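PDB 5OQ3: Cwp19 from Clostridioides difficile, which probably hydrolyses bacterial cell-wall peptidoglycan, its TIM-barrel part being a glycoside hydrolase domain, and the whole protein may also act as an N-acetylmuramoyl-L-alanine amidase. Local coordinates for residues Q50-K62 / F107-F119. Sequence-based numbering, arbitrary orientation.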
loop_
_atom_site.group_PDB
_atom_site.type_symbol
_atom_site.label_atom_id
_atom_site.label_comp_id
_atom_site.label_asym_id
_atom_site.label_seq_id
_atom_site.Cartn_x
_atom_site.Cartn_y
_atom_site.Cartn_z
ATOM N N GLN A 50 -21.840 9.064 1.502
ATOM C CA GLN A 50 -20.519 8.565 1.172
ATOM C C GLN A 50 -19.888 9.459 0.104
ATOM O O GLN A 50 -18.734 9.817 0.200
ATOM C CB GLN A 50 -20.567 7.110 0.687
ATOM C CG GLN A 50 -20.964 6.134 1.798
ATOM C CD GLN A 50 -21.089 4.687 1.367
ATOM O OE1 GLN A 50 -21.342 4.381 0.194
ATOM N NE2 GLN A 50 -20.997 3.777 2.339
ATOM N N LYS A 51 -20.670 9.836 -0.895
ATOM C CA LYS A 51 -20.185 10.731 -1.945
ATOM C C LYS A 51 -19.752 12.072 -1.338
ATOM O O LYS A 51 -18.667 12.597 -1.685
ATOM C CB LYS A 51 -21.253 10.943 -3.026
ATOM C CG LYS A 51 -21.466 9.751 -3.961
ATOM C CD LYS A 51 -22.576 10.039 -4.963
ATOM C CE LYS A 51 -22.712 8.901 -5.938
ATOM N NZ LYS A 51 -23.857 9.117 -6.828
ATOM N N LYS A 52 -20.591 12.660 -0.482
ATOM C CA LYS A 52 -20.237 13.959 0.107
ATOM C C LYS A 52 -19.007 13.857 1.040
ATOM O O LYS A 52 -18.156 14.751 1.056
ATOM C CB LYS A 52 -21.446 14.546 0.837
ATOM C CG LYS A 52 -21.149 15.822 1.594
ATOM C CD LYS A 52 -20.873 17.034 0.713
ATOM C CE LYS A 52 -21.326 18.323 1.395
ATOM N NZ LYS A 52 -21.097 18.385 2.884
ATOM N N GLU A 53 -18.922 12.787 1.836
ATOM C CA GLU A 53 -17.747 12.562 2.668
ATOM C C GLU A 53 -16.442 12.536 1.828
ATOM O O GLU A 53 -15.449 13.130 2.199
ATOM C CB GLU A 53 -17.889 11.269 3.477
ATOM C CG GLU A 53 -18.800 11.402 4.666
ATOM C CD GLU A 53 -19.325 10.096 5.224
ATOM O OE1 GLU A 53 -19.000 9.006 4.711
ATOM O OE2 GLU A 53 -20.089 10.193 6.222
ATOM N N TYR A 54 -16.499 11.927 0.635
ATOM C CA TYR A 54 -15.340 11.863 -0.240
ATOM C C TYR A 54 -14.977 13.215 -0.838
ATOM O O TYR A 54 -13.796 13.611 -0.799
ATOM C CB TYR A 54 -15.555 10.883 -1.346
ATOM C CG TYR A 54 -14.361 10.713 -2.254
ATOM C CD1 TYR A 54 -13.178 10.103 -1.802
ATOM C CD2 TYR A 54 -14.395 11.175 -3.546
ATOM C CE1 TYR A 54 -12.083 9.911 -2.651
ATOM C CE2 TYR A 54 -13.346 10.999 -4.399
ATOM C CZ TYR A 54 -12.177 10.367 -3.947
ATOM O OH TYR A 54 -11.152 10.138 -4.804
ATOM N N THR A 55 -15.968 13.930 -1.366
ATOM C CA THR A 55 -15.630 15.225 -1.966
ATOM C C THR A 55 -15.142 16.233 -0.932
ATOM O O THR A 55 -14.262 17.029 -1.198
ATOM C CB THR A 55 -16.751 15.803 -2.859
ATOM O OG1 THR A 55 -17.948 15.877 -2.104
ATOM C CG2 THR A 55 -16.959 14.934 -4.078
ATOM N N ASP A 56 -15.739 16.205 0.244
ATOM C CA ASP A 56 -15.279 17.070 1.314
ATOM C C ASP A 56 -13.837 16.738 1.707
ATOM O O ASP A 56 -13.030 17.632 1.973
ATOM C CB ASP A 56 -16.167 16.905 2.558
ATOM C CG ASP A 56 -17.525 17.614 2.443
ATOM O OD1 ASP A 56 -17.756 18.430 1.495
ATOM O OD2 ASP A 56 -18.353 17.352 3.363
ATOM N N LEU A 57 -13.514 15.452 1.735
ATOM C CA LEU A 57 -12.153 15.015 2.041
ATOM C C LEU A 57 -11.183 15.506 0.954
ATOM O O LEU A 57 -10.160 16.108 1.260
ATOM C CB LEU A 57 -12.105 13.517 2.283
ATOM C CG LEU A 57 -10.731 12.891 2.560
ATOM C CD1 LEU A 57 -10.137 13.498 3.835
ATOM C CD2 LEU A 57 -10.840 11.387 2.672
ATOM N N LEU A 58 -11.519 15.299 -0.319
ATOM C CA LEU A 58 -10.628 15.775 -1.360
ATOM C C LEU A 58 -10.441 17.275 -1.304
ATOM O O LEU A 58 -9.346 17.777 -1.568
ATOM C CB LEU A 58 -11.150 15.397 -2.713
ATOM C CG LEU A 58 -11.160 13.931 -3.098
ATOM C CD1 LEU A 58 -11.388 13.848 -4.583
ATOM C CD2 LEU A 58 -9.842 13.247 -2.770
ATOM N N ASP A 59 -11.531 18.002 -1.008
ATOM C CA ASP A 59 -11.394 19.450 -0.958
ATOM C C ASP A 59 -10.379 19.871 0.111
ATOM O O ASP A 59 -9.568 20.756 -0.115
ATOM C CB ASP A 59 -12.733 20.130 -0.627
ATOM C CG ASP A 59 -13.747 20.088 -1.756
ATOM O OD1 ASP A 59 -13.368 19.891 -2.931
ATOM O OD2 ASP A 59 -14.939 20.335 -1.440
ATOM N N LYS A 60 -10.426 19.225 1.262
ATOM C CA LYS A 60 -9.517 19.568 2.341
ATOM C C LYS A 60 -8.064 19.181 1.938
ATOM O O LYS A 60 -7.142 19.965 2.136
ATOM C CB LYS A 60 -9.969 18.887 3.637
ATOM C CG LYS A 60 -9.437 19.505 4.929
ATOM C CD LYS A 60 -10.181 20.770 5.377
ATOM C CE LYS A 60 -11.562 20.549 6.033
ATOM N NZ LYS A 60 -11.534 19.964 7.410
ATOM N N LEU A 61 -7.881 18.016 1.318
ATOM C CA LEU A 61 -6.537 17.619 0.878
ATOM C C LEU A 61 -5.983 18.585 -0.177
ATOM O O LEU A 61 -4.844 19.021 -0.080
ATOM C CB LEU A 61 -6.577 16.200 0.340
ATOM C CG LEU A 61 -7.000 15.093 1.313
ATOM C CD1 LEU A 61 -7.125 13.759 0.590
ATOM C CD2 LEU A 61 -6.034 15.008 2.473
ATOM N N LYS A 62 -6.815 18.934 -1.157
ATOM C CA LYS A 62 -6.365 19.823 -2.205
ATOM C C LYS A 62 -5.943 21.164 -1.603
ATOM O O LYS A 62 -4.957 21.779 -2.016
ATOM C CB LYS A 62 -7.416 20.005 -3.285
ATOM C CG LYS A 62 -6.916 20.964 -4.329
ATOM C CD LYS A 62 -7.593 20.897 -5.642
ATOM C CE LYS A 62 -6.813 21.707 -6.663
ATOM N NZ LYS A 62 -7.684 21.936 -7.837
ATOM N N PHE A 107 -16.959 7.527 -9.402
ATOM C CA PHE A 107 -17.078 8.762 -8.655
ATOM C C PHE A 107 -15.775 9.167 -7.972
ATOM O O PHE A 107 -15.317 10.324 -8.075
ATOM C CB PHE A 107 -18.171 8.625 -7.613
ATOM C CG PHE A 107 -18.489 9.890 -6.891
ATOM C CD1 PHE A 107 -19.419 10.802 -7.436
ATOM C CD2 PHE A 107 -17.919 10.180 -5.665
ATOM C CE1 PHE A 107 -19.750 11.980 -6.763
ATOM C CE2 PHE A 107 -18.254 11.357 -4.982
ATOM C CZ PHE A 107 -19.155 12.258 -5.536
ATOM N N LEU A 108 -15.123 8.170 -7.393
ATOM C CA LEU A 108 -13.850 8.450 -6.695
ATOM C C LEU A 108 -12.783 8.997 -7.660
ATOM O O LEU A 108 -12.087 9.924 -7.348
ATOM C CB LEU A 108 -13.330 7.244 -5.962
ATOM C CG LEU A 108 -14.260 6.550 -4.972
ATOM C CD1 LEU A 108 -13.615 5.304 -4.354
ATOM C CD2 LEU A 108 -14.669 7.506 -3.871
ATOM N N ILE A 109 -12.762 8.437 -8.878
ATOM C CA ILE A 109 -11.821 8.834 -9.891
ATOM C C ILE A 109 -12.187 10.183 -10.545
ATOM O O ILE A 109 -11.358 11.115 -10.626
ATOM C CB ILE A 109 -11.701 7.747 -10.958
ATOM C CG1 ILE A 109 -11.059 6.491 -10.344
ATOM C CG2 ILE A 109 -10.840 8.238 -12.115
ATOM C CD1 ILE A 109 -11.170 5.313 -11.277
ATOM N N GLU A 110 -13.453 10.295 -10.963
ATOM C CA GLU A 110 -13.863 11.472 -11.702
ATOM C C GLU A 110 -13.800 12.717 -10.804
ATOM O O GLU A 110 -13.421 13.801 -11.285
ATOM C CB GLU A 110 -15.233 11.303 -12.338
ATOM C CG GLU A 110 -15.228 10.302 -13.492
ATOM C CD GLU A 110 -16.548 9.967 -14.121
ATOM O OE1 GLU A 110 -17.597 10.284 -13.580
ATOM O OE2 GLU A 110 -16.512 9.344 -15.233
ATOM N N GLU A 111 -14.114 12.567 -9.514
ATOM C CA GLU A 111 -14.041 13.697 -8.641
ATOM C C GLU A 111 -12.609 14.105 -8.302
ATOM O O GLU A 111 -12.328 15.302 -8.117
ATOM C CB GLU A 111 -14.840 13.403 -7.355
ATOM C CG GLU A 111 -16.354 13.292 -7.629
ATOM C CD GLU A 111 -17.042 14.578 -8.081
ATOM O OE1 GLU A 111 -16.572 15.649 -7.687
ATOM O OE2 GLU A 111 -18.047 14.475 -8.843
ATOM N N ALA A 112 -11.680 13.142 -8.222
ATOM C CA ALA A 112 -10.275 13.485 -8.127
ATOM C C ALA A 112 -9.811 14.236 -9.358
ATOM O O ALA A 112 -9.180 15.292 -9.261
ATOM C CB ALA A 112 -9.408 12.217 -7.881
ATOM N N HIS A 113 -10.161 13.718 -10.533
ATOM C CA HIS A 113 -9.680 14.353 -11.736
ATOM C C HIS A 113 -10.227 15.768 -11.965
ATOM O O HIS A 113 -9.510 16.640 -12.463
ATOM C CB HIS A 113 -9.987 13.475 -12.913
ATOM C CG HIS A 113 -9.117 12.247 -12.971
ATOM N ND1 HIS A 113 -9.365 11.193 -13.837
ATOM C CD2 HIS A 113 -7.993 11.913 -12.289
ATOM C CE1 HIS A 113 -8.398 10.296 -13.715
ATOM N NE2 HIS A 113 -7.549 10.709 -12.784
ATOM N N LYS A 114 -11.489 15.996 -11.583
ATOM C CA LYS A 114 -12.053 17.362 -11.734
ATOM C C LYS A 114 -11.319 18.368 -10.858
ATOM O O LYS A 114 -11.346 19.568 -11.148
ATOM C CB LYS A 114 -13.565 17.348 -11.410
ATOM C CG LYS A 114 -14.342 16.780 -12.589
ATOM C CD LYS A 114 -15.849 16.889 -12.414
ATOM C CE LYS A 114 -16.358 16.045 -11.271
ATOM N NZ LYS A 114 -17.832 16.152 -11.198
ATOM N N ARG A 115 -10.679 17.898 -9.788
ATOM C CA ARG A 115 -9.893 18.735 -8.910
ATOM C C ARG A 115 -8.384 18.735 -9.275
ATOM O O ARG A 115 -7.562 19.236 -8.510
ATOM C CB ARG A 115 -10.073 18.270 -7.472
ATOM C CG ARG A 115 -11.454 18.562 -6.925
ATOM C CD ARG A 115 -11.689 17.785 -5.648
ATOM N NE ARG A 115 -12.970 18.132 -5.080
ATOM C CZ ARG A 115 -14.145 17.714 -5.528
ATOM N NH1 ARG A 115 -14.245 16.877 -6.555
ATOM N NH2 ARG A 115 -15.262 18.141 -4.942
ATOM N N GLY A 116 -8.014 18.204 -10.426
ATOM C CA GLY A 116 -6.628 18.182 -10.844
ATOM C C GLY A 116 -5.747 17.265 -10.014
ATOM O O GLY A 116 -4.537 17.490 -9.930
ATOM N N MET A 117 -6.362 16.234 -9.409
ATOM C CA MET A 117 -5.634 15.286 -8.586
ATOM C C MET A 117 -5.524 13.949 -9.303
ATOM O O MET A 117 -6.461 13.525 -9.970
ATOM C CB MET A 117 -6.343 15.066 -7.264
ATOM C CG MET A 117 -6.527 16.343 -6.466
ATOM S SD MET A 117 -7.551 16.284 -5.029
ATOM C CE MET A 117 -6.458 15.562 -3.831
ATOM N N GLU A 118 -4.360 13.315 -9.190
ATOM C CA GLU A 118 -4.169 11.974 -9.700
ATOM C C GLU A 118 -4.759 10.955 -8.731
ATOM O O GLU A 118 -4.960 11.246 -7.529
ATOM C CB GLU A 118 -2.682 11.679 -9.941
ATOM C CG GLU A 118 -2.000 12.667 -10.869
ATOM C CD GLU A 118 -1.893 12.216 -12.273
ATOM O OE1 GLU A 118 -1.470 11.077 -12.507
ATOM O OE2 GLU A 118 -2.128 13.038 -13.175
ATOM N N PHE A 119 -5.078 9.793 -9.282
ATOM C CA PHE A 119 -5.752 8.740 -8.542
ATOM C C PHE A 119 -4.951 7.458 -8.704
ATOM O O PHE A 119 -4.803 6.927 -9.812
ATOM C CB PHE A 119 -7.167 8.529 -9.089
ATOM C CG PHE A 119 -7.965 7.561 -8.271
ATOM C CD1 PHE A 119 -7.832 6.196 -8.457
ATOM C CD2 PHE A 119 -8.857 8.022 -7.297
ATOM C CE1 PHE A 119 -8.548 5.308 -7.702
ATOM C CE2 PHE A 119 -9.589 7.120 -6.540
ATOM C CZ PHE A 119 -9.437 5.769 -6.757
HETATM O O HOH W 1 -16.944 19.806 -2.823
#
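Tyr54 and Phe107 both hold CG anti to the backbone N (chi1 -177° and -173°), which sends each ring across the interface toward the other helix, the two sliding past one another in opposite directions. Tyr54 is a knob in a hole made by Phe107, Leu108, Glu111 and Ala112. One face of its ring takes Leu108 CD2 almost over the centre, a CH-pi contact with the methyl 3.4 Å from the Tyr54 centroid; the opposite face is covered toward its rim by Leu58 of its own helix. At the far end of the ring Tyr54 OH donates to Leu108 O (2.7 Å), a carbonyl that the backbone N of Ala112 holds weakly, while Phe119 brings its ring edge up to the same hydroxyl. The Phe107 ring lies between two aliphatic chains, Lys51 CG over one face and Glu111 CG over the other; the ammonium of Lys51 continues to Glu47.

Toward the C-terminal ends the contact turns polar. Arg115, extended from CG to NE, lays a guanidinium face against Thr55 and CD against Leu58 CB. Its NE meets Asp59 OD1 nearly straight (2.8 Å, 167°), in the guanidinium plane, with NH2 adding a weak bond to that oxygen. NH1 grips both Glu111 O and Glu111 OE1, so the guanidinium is fixed from two sides; Lys114 binds the other Glu111 oxygen.

Lys62, fully extended, reaches Arg115 O with NZ (2.8 Å) just where a Schellman motif with Gly116 at C' ends the second helix. Next to it Met117 CE packs on Leu58 CD2 and Leu61 CB. Helices 47-63 and 104-114 are the outer helices that follow barrel strands 27-32 and 68-74 of a TIM barrel, the latter helix leading through a short turn into barrel strand 118-123.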